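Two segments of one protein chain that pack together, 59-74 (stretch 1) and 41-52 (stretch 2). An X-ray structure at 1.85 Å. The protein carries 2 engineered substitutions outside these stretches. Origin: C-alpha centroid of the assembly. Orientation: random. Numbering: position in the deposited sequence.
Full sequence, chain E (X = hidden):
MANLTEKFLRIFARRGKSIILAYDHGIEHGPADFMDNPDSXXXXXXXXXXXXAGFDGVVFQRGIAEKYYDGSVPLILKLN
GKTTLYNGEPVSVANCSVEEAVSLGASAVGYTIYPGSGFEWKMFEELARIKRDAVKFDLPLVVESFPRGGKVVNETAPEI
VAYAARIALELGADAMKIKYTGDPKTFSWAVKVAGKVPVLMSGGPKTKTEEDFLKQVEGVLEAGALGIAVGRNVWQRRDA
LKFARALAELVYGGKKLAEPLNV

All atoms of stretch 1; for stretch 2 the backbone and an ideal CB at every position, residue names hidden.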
ATOM      1  N   VAL E  59     -25.704  17.609   0.730  1.00 13.96           N
ATOM      2  CA  VAL E  59     -24.503  16.783   0.706  1.00 14.36           C
ATOM      3  C   VAL E  59     -23.981  16.712   2.152  1.00 13.69           C
ATOM      4  O   VAL E  59     -23.652  17.751   2.729  1.00 13.17           O
ATOM      5  CB  VAL E  59     -23.423  17.409  -0.183  1.00 14.94           C
ATOM      6  CG1 VAL E  59     -22.183  16.550  -0.232  1.00 15.87           C
ATOM      7  CG2 VAL E  59     -23.949  17.643  -1.591  1.00 16.33           C
ATOM      8  N   PHE E  60     -23.942  15.514   2.735  1.00 12.49           N
ATOM      9  CA  PHE E  60     -23.439  15.298   4.101  1.00 12.40           C
ATOM     10  C   PHE E  60     -22.304  14.250   4.066  1.00 12.49           C
ATOM     11  O   PHE E  60     -22.342  13.331   3.257  1.00 12.21           O
ATOM     12  CB  PHE E  60     -24.507  14.690   5.017  1.00 12.97           C
ATOM     13  CG  PHE E  60     -25.633  15.622   5.456  1.00 12.35           C
ATOM     14  CD1 PHE E  60     -25.598  17.003   5.268  1.00 11.80           C
ATOM     15  CD2 PHE E  60     -26.721  15.076   6.136  1.00 12.87           C
ATOM     16  CE1 PHE E  60     -26.635  17.789   5.696  1.00 13.76           C
ATOM     17  CE2 PHE E  60     -27.756  15.857   6.585  1.00 11.02           C
ATOM     18  CZ  PHE E  60     -27.719  17.222   6.364  1.00 13.96           C
ATOM     19  N   GLN E  61     -21.350  14.382   4.986  1.00 11.99           N
ATOM     20  CA  GLN E  61     -20.437  13.273   5.342  1.00 12.97           C
ATOM     21  C   GLN E  61     -21.212  12.270   6.180  1.00 12.10           C
ATOM     22  O   GLN E  61     -22.270  12.570   6.733  1.00 12.24           O
ATOM     23  CB  GLN E  61     -19.236  13.771   6.147  1.00 13.26           C
ATOM     24  CG  GLN E  61     -18.423  14.873   5.523  1.00 15.24           C
ATOM     25  CD  GLN E  61     -17.449  14.386   4.493  1.00 20.52           C
ATOM     26  OE1 GLN E  61     -17.087  13.190   4.455  1.00 20.73           O
ATOM     27  NE2 GLN E  61     -16.988  15.312   3.664  1.00 19.11           N
ATOM     28  N   ARG E  62     -20.664  11.069   6.299  1.00 12.27           N
ATOM     29  CA  ARG E  62     -21.335   9.961   6.954  1.00 11.95           C
ATOM     30  C   ARG E  62     -21.765  10.218   8.382  1.00 10.91           C
ATOM     31  O   ARG E  62     -22.799   9.748   8.780  1.00 11.18           O
ATOM     32  CB  ARG E  62     -20.457   8.714   6.943  1.00 13.43           C
ATOM     33  CG  ARG E  62     -19.175   8.814   7.812  1.00 14.94           C
ATOM     34  CD  ARG E  62     -18.458   7.469   8.040  1.00 15.93           C
ATOM     35  NE  ARG E  62     -19.398   6.444   8.507  1.00 14.72           N
ATOM     36  CZ  ARG E  62     -19.271   5.146   8.234  1.00 15.20           C
ATOM     37  NH1 ARG E  62     -18.211   4.690   7.571  1.00 14.45           N
ATOM     38  NH2 ARG E  62     -20.181   4.291   8.654  1.00 13.87           N
ATOM     39  N   GLY E  63     -21.011  10.998   9.129  1.00 10.69           N
ATOM     40  CA  GLY E  63     -21.315  11.191  10.549  1.00 10.96           C
ATOM     41  C   GLY E  63     -22.539  12.084  10.737  1.00 10.90           C
ATOM     42  O   GLY E  63     -23.367  11.853  11.605  1.00 12.20           O
ATOM     43  N   ILE E  64     -22.612  13.141   9.931  1.00 11.59           N
ATOM     44  CA  ILE E  64     -23.763  14.011   9.906  1.00 11.92           C
ATOM     45  C   ILE E  64     -24.985  13.282   9.367  1.00 11.80           C
ATOM     46  O   ILE E  64     -26.071  13.439   9.890  1.00 12.71           O
ATOM     47  CB  ILE E  64     -23.489  15.284   9.042  1.00 11.45           C
ATOM     48  CG1 ILE E  64     -22.272  16.065   9.543  1.00 10.72           C
ATOM     49  CG2 ILE E  64     -24.736  16.168   8.948  1.00 12.79           C
ATOM     50  CD1 ILE E  64     -22.382  16.614  10.878  1.00 11.67           C
ATOM     51  N   ALA E  65     -24.831  12.520   8.298  1.00 12.23           N
ATOM     52  CA  ALA E  65     -25.958  11.698   7.824  1.00 11.81           C
ATOM     53  C   ALA E  65     -26.457  10.741   8.927  1.00 12.03           C
ATOM     54  O   ALA E  65     -27.657  10.614   9.145  1.00 12.01           O
ATOM     55  CB  ALA E  65     -25.587  10.935   6.596  1.00 11.50           C
ATOM     56  N   GLU E  66     -25.550  10.048   9.619  1.00 11.89           N
ATOM     57  CA  GLU E  66     -25.971   9.035  10.602  1.00 12.61           C
ATOM     58  C   GLU E  66     -26.720   9.687  11.731  1.00 13.42           C
ATOM     59  O   GLU E  66     -27.729   9.179  12.180  1.00 12.82           O
ATOM     60  CB  GLU E  66     -24.761   8.279  11.186  1.00 12.77           C
ATOM     61  CG  GLU E  66     -25.097   7.170  12.171  1.00 17.05           C
ATOM     62  CD  GLU E  66     -23.845   6.484  12.680  1.00 23.28           C
ATOM     63  OE1 GLU E  66     -23.139   7.061  13.506  1.00 30.22           O
ATOM     64  OE2 GLU E  66     -23.561   5.364  12.237  1.00 26.60           O
ATOM     65  N   LYS E  67     -26.179  10.801  12.224  1.00 12.86           N
ATOM     66  CA  LYS E  67     -26.698  11.429  13.453  1.00 13.87           C
ATOM     67  C   LYS E  67     -27.912  12.330  13.220  1.00 13.22           C
ATOM     68  O   LYS E  67     -28.719  12.545  14.134  1.00 12.76           O
ATOM     69  CB  LYS E  67     -25.558  12.224  14.130  1.00 13.90           C
ATOM     70  CG  LYS E  67     -24.915  11.541  15.312  1.00 17.19           C
ATOM     71  CD  LYS E  67     -24.230  10.305  14.918  1.00 18.19           C
ATOM     72  CE  LYS E  67     -23.408   9.674  16.063  1.00 18.06           C
ATOM     73  NZ  LYS E  67     -22.366   8.789  15.390  1.00 14.54           N
ATOM     74  N   TYR E  68     -28.031  12.876  12.012  1.00 13.22           N
ATOM     75  CA  TYR E  68     -29.024  13.920  11.719  1.00 12.61           C
ATOM     76  C   TYR E  68     -29.991  13.686  10.559  1.00 13.62           C
ATOM     77  O   TYR E  68     -31.077  14.274  10.548  1.00 13.07           O
ATOM     78  CB  TYR E  68     -28.312  15.255  11.453  1.00 12.75           C
ATOM     79  CG  TYR E  68     -27.613  15.817  12.669  1.00 11.67           C
ATOM     80  CD1 TYR E  68     -28.293  16.627  13.578  1.00 13.32           C
ATOM     81  CD2 TYR E  68     -26.289  15.527  12.920  1.00 11.58           C
ATOM     82  CE1 TYR E  68     -27.653  17.132  14.690  1.00 11.89           C
ATOM     83  CE2 TYR E  68     -25.655  16.028  14.026  1.00 12.57           C
ATOM     84  CZ  TYR E  68     -26.337  16.827  14.903  1.00 13.67           C
ATOM     85  OH  TYR E  68     -25.691  17.328  16.000  1.00 12.85           O
ATOM     86  N   TYR E  69     -29.602  12.887   9.566  1.00 13.60           N
ATOM     87  CA  TYR E  69     -30.431  12.758   8.378  1.00 13.92           C
ATOM     88  C   TYR E  69     -31.748  12.133   8.741  1.00 14.33           C
ATOM     89  O   TYR E  69     -31.783  11.134   9.453  1.00 15.22           O
ATOM     90  CB  TYR E  69     -29.782  11.929   7.285  1.00 14.25           C
ATOM     91  CG  TYR E  69     -30.605  11.943   6.024  1.00 14.87           C
ATOM     92  CD1 TYR E  69     -30.917  13.152   5.382  1.00 13.59           C
ATOM     93  CD2 TYR E  69     -31.100  10.765   5.482  1.00 14.64           C
ATOM     94  CE1 TYR E  69     -31.662  13.182   4.214  1.00 12.78           C
ATOM     95  CE2 TYR E  69     -31.868  10.777   4.329  1.00 16.13           C
ATOM     96  CZ  TYR E  69     -32.135  11.968   3.677  1.00 15.83           C
ATOM     97  OH  TYR E  69     -32.893  11.902   2.526  1.00 12.89           O
ATOM     98  N   ASP E  70     -32.814  12.762   8.264  1.00 14.43           N
ATOM     99  CA  ASP E  70     -34.196  12.468   8.671  1.00 15.76           C
ATOM    100  C   ASP E  70     -35.104  12.160   7.468  1.00 15.42           C
ATOM    101  O   ASP E  70     -36.337  12.120   7.592  1.00 15.74           O
ATOM    102  CB  ASP E  70     -34.750  13.646   9.495  1.00 15.52           C
ATOM    103  CG  ASP E  70     -34.934  14.920   8.672  1.00 16.07           C
ATOM    104  OD1 ASP E  70     -34.548  14.996   7.467  1.00 14.05           O
ATOM    105  OD2 ASP E  70     -35.454  15.922   9.173  1.00 19.69           O
ATOM    106  N   GLY E  71     -34.506  11.968   6.298  1.00 15.53           N
ATOM    107  CA  GLY E  71     -35.257  11.588   5.108  1.00 16.18           C
ATOM    108  C   GLY E  71     -36.036  12.690   4.392  1.00 16.22           C
ATOM    109  O   GLY E  71     -36.692  12.410   3.394  1.00 17.13           O
ATOM    110  N   SER E  72     -35.903  13.939   4.831  1.00 15.81           N
ATOM    111  CA  SER E  72     -36.799  15.016   4.410  1.00 16.60           C
ATOM    112  C   SER E  72     -36.438  15.701   3.078  1.00 16.23           C
ATOM    113  O   SER E  72     -37.277  16.359   2.467  1.00 15.61           O
ATOM    114  CB  SER E  72     -36.892  16.062   5.518  1.00 16.87           C
ATOM    115  OG  SER E  72     -35.631  16.693   5.742  1.00 17.38           O
ATOM    116  N   VAL E  73     -35.188  15.564   2.670  1.00 15.53           N
ATOM    117  CA  VAL E  73     -34.667  16.082   1.411  1.00 15.86           C
ATOM    118  C   VAL E  73     -33.696  15.003   0.908  1.00 14.85           C
ATOM    119  O   VAL E  73     -32.966  14.446   1.708  1.00 14.71           O
ATOM    120  CB  VAL E  73     -33.884  17.387   1.689  1.00 16.51           C
ATOM    121  CG1 VAL E  73     -33.228  17.904   0.460  1.00 18.73           C
ATOM    122  CG2 VAL E  73     -34.838  18.449   2.200  1.00 18.51           C
ATOM    123  N   PRO E  74     -33.659  14.698  -0.372  1.00 13.87           N
ATOM    124  CA  PRO E  74     -32.688  13.708  -0.866  1.00 13.31           C
ATOM    125  C   PRO E  74     -31.235  13.976  -0.443  1.00 13.39           C
ATOM    126  O   PRO E  74     -30.774  15.112  -0.371  1.00 12.73           O
ATOM    127  CB  PRO E  74     -32.829  13.798  -2.377  1.00 14.18           C
ATOM    128  CG  PRO E  74     -34.210  14.328  -2.619  1.00 13.56           C
ATOM    129  CD  PRO E  74     -34.539  15.198  -1.447  1.00 14.92           C
ATOM    130  N   UNK E  41     -23.752  25.782  12.008  1.00 12.28           N
ATOM    131  CA  UNK E  41     -23.125  24.615  12.672  1.00 12.91           C
ATOM    132  C   UNK E  41     -24.093  23.516  13.066  1.00 13.30           C
ATOM    133  O   UNK E  41     -23.678  22.403  13.353  1.00 13.24           O
ATOM    134  CB  UNK E  41     -22.384  25.077  13.928  1.00 12.91           C
ATOM    135  N   UNK E  42     -25.379  23.830  13.103  1.00 13.46           N
ATOM    136  CA  UNK E  42     -26.420  22.869  13.468  1.00 13.47           C
ATOM    137  C   UNK E  42     -26.980  22.202  12.194  1.00 12.87           C
ATOM    138  O   UNK E  42     -27.658  22.886  11.386  1.00 12.36           O
ATOM    139  CB  UNK E  42     -27.537  23.559  14.254  1.00 13.47           C
ATOM    140  N   UNK E  43     -26.697  20.903  11.974  1.00 12.64           N
ATOM    141  CA  UNK E  43     -27.204  20.230  10.783  1.00 12.62           C
ATOM    142  C   UNK E  43     -28.736  20.235  10.687  1.00 13.41           C
ATOM    143  O   UNK E  43     -29.259  20.224   9.566  1.00 13.21           O
ATOM    144  CB  UNK E  43     -26.697  18.787  10.760  1.00 12.62           C
ATOM    145  N   UNK E  44     -29.451  20.293  11.817  1.00 13.77           N
ATOM    146  CA  UNK E  44     -30.908  20.406  11.778  1.00 14.65           C
ATOM    147  C   UNK E  44     -31.352  21.688  11.079  1.00 14.11           C
ATOM    148  O   UNK E  44     -32.312  21.683  10.327  1.00 14.91           O
ATOM    149  CB  UNK E  44     -31.480  20.360  13.196  1.00 14.65           C
ATOM    150  N   UNK E  45     -30.646  22.786  11.330  1.00 13.21           N
ATOM    151  CA  UNK E  45     -30.909  24.060  10.668  1.00 12.55           C
ATOM    152  C   UNK E  45     -30.688  23.937   9.162  1.00 12.31           C
ATOM    153  O   UNK E  45     -31.471  24.429   8.379  1.00 10.42           O
ATOM    154  CB  UNK E  45     -30.018  25.160  11.248  1.00 12.55           C
ATOM    155  N   UNK E  46     -29.609  23.269   8.774  1.00 11.15           N
ATOM    156  CA  UNK E  46     -29.304  23.034   7.359  1.00 11.30           C
ATOM    157  C   UNK E  46     -30.413  22.243   6.622  1.00 11.88           C
ATOM    158  O   UNK E  46     -30.769  22.564   5.483  1.00 10.44           O
ATOM    159  CB  UNK E  46     -27.977  22.281   7.246  1.00 11.30           C
ATOM    160  N   UNK E  47     -30.947  21.219   7.272  1.00 12.69           N
ATOM    161  CA  UNK E  47     -32.064  20.464   6.694  1.00 14.22           C
ATOM    162  C   UNK E  47     -33.330  21.303   6.545  1.00 14.71           C
ATOM    163  O   UNK E  47     -34.022  21.221   5.530  1.00 14.77           O
ATOM    164  CB  UNK E  47     -32.365  19.238   7.559  1.00 14.22           C
ATOM    165  N   UNK E  48     -33.641  22.105   7.558  1.00 16.16           N
ATOM    166  CA  UNK E  48     -34.835  22.946   7.527  1.00 16.41           C
ATOM    167  C   UNK E  48     -34.708  23.977   6.419  1.00 15.96           C
ATOM    168  O   UNK E  48     -35.667  24.273   5.713  1.00 15.75           O
ATOM    169  CB  UNK E  48     -35.056  23.633   8.876  1.00 16.41           C
ATOM    170  N   UNK E  49     -33.510  24.531   6.289  1.00 14.88           N
ATOM    171  CA  UNK E  49     -33.182  25.478   5.236  1.00 14.85           C
ATOM    172  C   UNK E  49     -33.370  24.884   3.830  1.00 14.26           C
ATOM    173  O   UNK E  49     -34.010  25.494   2.989  1.00 13.03           O
ATOM    174  CB  UNK E  49     -31.740  25.958   5.410  1.00 14.85           C
ATOM    175  N   UNK E  50     -32.827  23.691   3.580  1.00 13.53           N
ATOM    176  CA  UNK E  50     -32.991  23.034   2.276  1.00 14.27           C
ATOM    177  C   UNK E  50     -34.447  22.749   1.955  1.00 14.79           C
ATOM    178  O   UNK E  50     -34.876  22.954   0.852  1.00 15.13           O
ATOM    179  CB  UNK E  50     -32.196  21.727   2.239  1.00 14.27           C
ATOM    180  N   UNK E  51     -35.197  22.280   2.947  1.00 16.52           N
ATOM    181  CA  UNK E  51     -36.639  22.081   2.832  1.00 17.05           C
ATOM    182  C   UNK E  51     -37.378  23.393   2.531  1.00 16.60           C
ATOM    183  O   UNK E  51     -38.037  23.545   1.495  1.00 16.39           O
ATOM    184  CB  UNK E  51     -37.183  21.461   4.121  1.00 17.05           C
ATOM    185  N   UNK E  52     -37.273  24.343   3.458  1.00 15.90           N
ATOM    186  CA  UNK E  52     -37.979  25.620   3.371  1.00 15.56           C
ATOM    187  C   UNK E  52     -37.681  26.383   2.089  1.00 15.20           C
ATOM    188  O   UNK E  52     -38.540  27.102   1.588  1.00 14.39           O
ATOM    189  CB  UNK E  52     -37.619  26.493   4.575  1.00 15.56           C
TER

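Position 41 precedes the helix, and nothing of stretch 1 lies within 5.5 Å of its ideal CB, so this contact sets no preference; the residue is Ala41. At position 42, CA-to-CB points away from stretch 1, but the backbone (phi/psi -93/110) sits right before a helix, where Asp, Asn, Ser or Thr can accept from a free backbone NH. Asp42 does so: its OD1 accepts from the backbone N of position 44 at 3.0 Å, a capping bond.

At position 43 the ideal CB lies 3.6 Å from Tyr68 CG and 3.7 Å from Ile64 CG2. A compact apolar side chain suits that place, and phi of -59 in the first turn of a helix also admits proline. Pro43 fills it: its CG stands 3.6 Å from the centroid of the Tyr68 ring, only 10° off the ring normal, a CH-pi contact over the face, while its CB meets Ile64 CG2 at 3.8 Å.

Position 44 points sideways, with Tyr68 CD1 4.9 Å from the ideal CB. Several flexible or polar side chains would do. Glu44 lays its CG 3.8 Å from Tyr68 CD1, at the ring edge. Position 45, out of reach, is Tyr45.

The ideal CB at 46 points toward stretch 1, 4.9 Å from Phe60 CE1, which favours an aliphatic residue. Ile46 brings CG2 to 4.3 Å from Phe60 CE1, near the ring plane, while the end of its side chain leads away.

Position 47 faces a pocket: its ideal CB is 4.5 Å from Ser72 OG, 4.8 Å from Asp70 OD1 and 5.2 Å from Phe60 CZ. Leucine or methionine would suit the space between these groups. Leu47, which has the largest covered area of either stretch, places CD2 3.8 Å from Phe60 CZ and CD1 3.5 Å from Tyr68 O.

Positions 48 and 49 have no stretch 1 atom within 5.5 Å of their ideal CB; they are Arg48 and Leu49.

At position 50 even a small apolar side chain makes contact: the CB of Ala50 lies 4.2 Å from Val73 CG2.

Position 51 points sideways, its ideal CB 4.3 Å from Val73 CG2; a long chain with an apolar stem and a polar end fits. Arg51 packs CG 3.8 Å from Val73 CG2, and its NE donates to water 1 (3.1 Å), which donates to Ser72 OG (3.1 Å), bridging the stretches.

Position 52 is out of reach; Asp52 OD1 forms a salt bridge with Arg51 NH2 (3.3 Å).

Stretch 2 (41-52) ADPEYILRLARD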
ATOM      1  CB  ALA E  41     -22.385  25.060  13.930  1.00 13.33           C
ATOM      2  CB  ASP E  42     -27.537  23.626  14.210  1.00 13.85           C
ATOM      3  CG  ASP E  42     -28.650  22.715  14.672  1.00 15.19           C
ATOM      4  OD1 ASP E  42     -28.600  21.497  14.375  1.00 14.38           O
ATOM      5  OD2 ASP E  42     -29.592  23.137  15.376  1.00 16.06           O
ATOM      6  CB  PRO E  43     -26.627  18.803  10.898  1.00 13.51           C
ATOM      7  CG  PRO E  43     -25.485  18.919  11.761  1.00 12.32           C
ATOM      8  CD  PRO E  43     -25.933  19.965  12.820  1.00 12.42           C
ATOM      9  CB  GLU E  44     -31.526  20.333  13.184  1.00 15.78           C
ATOM     10  CG  GLU E  44     -31.233  19.033  13.933  1.00 18.91           C
ATOM     11  CD  GLU E  44     -31.956  18.907  15.286  1.00 23.88           C
ATOM     12  OE1 GLU E  44     -31.875  17.817  15.881  1.00 30.23           O
ATOM     13  OE2 GLU E  44     -32.572  19.884  15.777  1.00 27.67           O
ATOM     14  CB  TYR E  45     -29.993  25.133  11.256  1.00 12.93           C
ATOM     15  CG  TYR E  45     -29.917  26.406  10.477  1.00 13.00           C
ATOM     16  CD1 TYR E  45     -30.888  27.409  10.631  1.00 14.17           C
ATOM     17  CD2 TYR E  45     -28.881  26.625   9.603  1.00 11.89           C
ATOM     18  CE1 TYR E  45     -30.792  28.587   9.913  1.00 14.23           C
ATOM     19  CE2 TYR E  45     -28.783  27.782   8.884  1.00 12.31           C
ATOM     20  CZ  TYR E  45     -29.737  28.759   9.026  1.00 15.60           C
ATOM     21  OH  TYR E  45     -29.582  29.915   8.294  1.00 17.26           O
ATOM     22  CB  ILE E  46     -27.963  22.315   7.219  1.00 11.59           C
ATOM     23  CG1 ILE E  46     -26.824  23.180   7.784  1.00 12.15           C
ATOM     24  CG2 ILE E  46     -27.686  21.939   5.765  1.00 10.91           C
ATOM     25  CD1 ILE E  46     -26.608  24.492   7.064  1.00 13.91           C
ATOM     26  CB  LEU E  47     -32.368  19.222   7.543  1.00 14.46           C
ATOM     27  CG  LEU E  47     -31.370  18.083   7.404  1.00 14.81           C
ATOM     28  CD1 LEU E  47     -31.561  17.112   8.526  1.00 15.59           C
ATOM     29  CD2 LEU E  47     -31.519  17.353   6.066  1.00 14.77           C
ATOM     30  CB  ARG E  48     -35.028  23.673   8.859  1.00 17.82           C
ATOM     31  CG  ARG E  48     -35.625  22.832   9.991  1.00 20.67           C
ATOM     32  CD  ARG E  48     -36.247  23.680  11.119  1.00 24.61           C
ATOM     33  NE  ARG E  48     -35.312  24.709  11.601  1.00 28.41           N
ATOM     34  CZ  ARG E  48     -34.351  24.516  12.512  1.00 30.04           C
ATOM     35  NH1 ARG E  48     -34.166  23.327  13.086  1.00 32.65           N
ATOM     36  NH2 ARG E  48     -33.557  25.525  12.849  1.00 31.59           N
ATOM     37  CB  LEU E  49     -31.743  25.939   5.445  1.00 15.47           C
ATOM     38  CG  LEU E  49     -31.228  27.091   4.599  1.00 17.10           C
ATOM     39  CD1 LEU E  49     -32.099  28.357   4.769  1.00 19.17           C
ATOM     40  CD2 LEU E  49     -29.770  27.379   4.969  1.00 17.33           C
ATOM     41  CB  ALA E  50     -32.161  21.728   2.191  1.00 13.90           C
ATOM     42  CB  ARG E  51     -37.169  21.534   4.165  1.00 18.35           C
ATOM     43  CG  ARG E  51     -37.656  20.083   4.167  1.00 23.24           C
ATOM     44  CD  ARG E  51     -38.312  19.601   5.518  1.00 27.97           C
ATOM     45  NE  ARG E  51     -38.284  20.560   6.652  1.00 31.01           N
ATOM     46  CZ  ARG E  51     -39.095  21.627   6.791  1.00 35.00           C
ATOM     47  NH1 ARG E  51     -39.989  21.927   5.854  1.00 38.20           N
ATOM     48  NH2 ARG E  51     -39.003  22.418   7.869  1.00 33.87           N
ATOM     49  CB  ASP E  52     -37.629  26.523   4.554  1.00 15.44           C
ATOM     50  CG  ASP E  52     -38.156  25.997   5.891  1.00 16.78           C
ATOM     51  OD1 ASP E  52     -38.929  25.010   5.905  1.00 18.93           O
ATOM     52  OD2 ASP E  52     -37.824  26.521   6.981  1.00 18.28           O
TER
HETATM   53  O   HOH W   1     -36.057  18.778   7.942  1.00 42.28           O
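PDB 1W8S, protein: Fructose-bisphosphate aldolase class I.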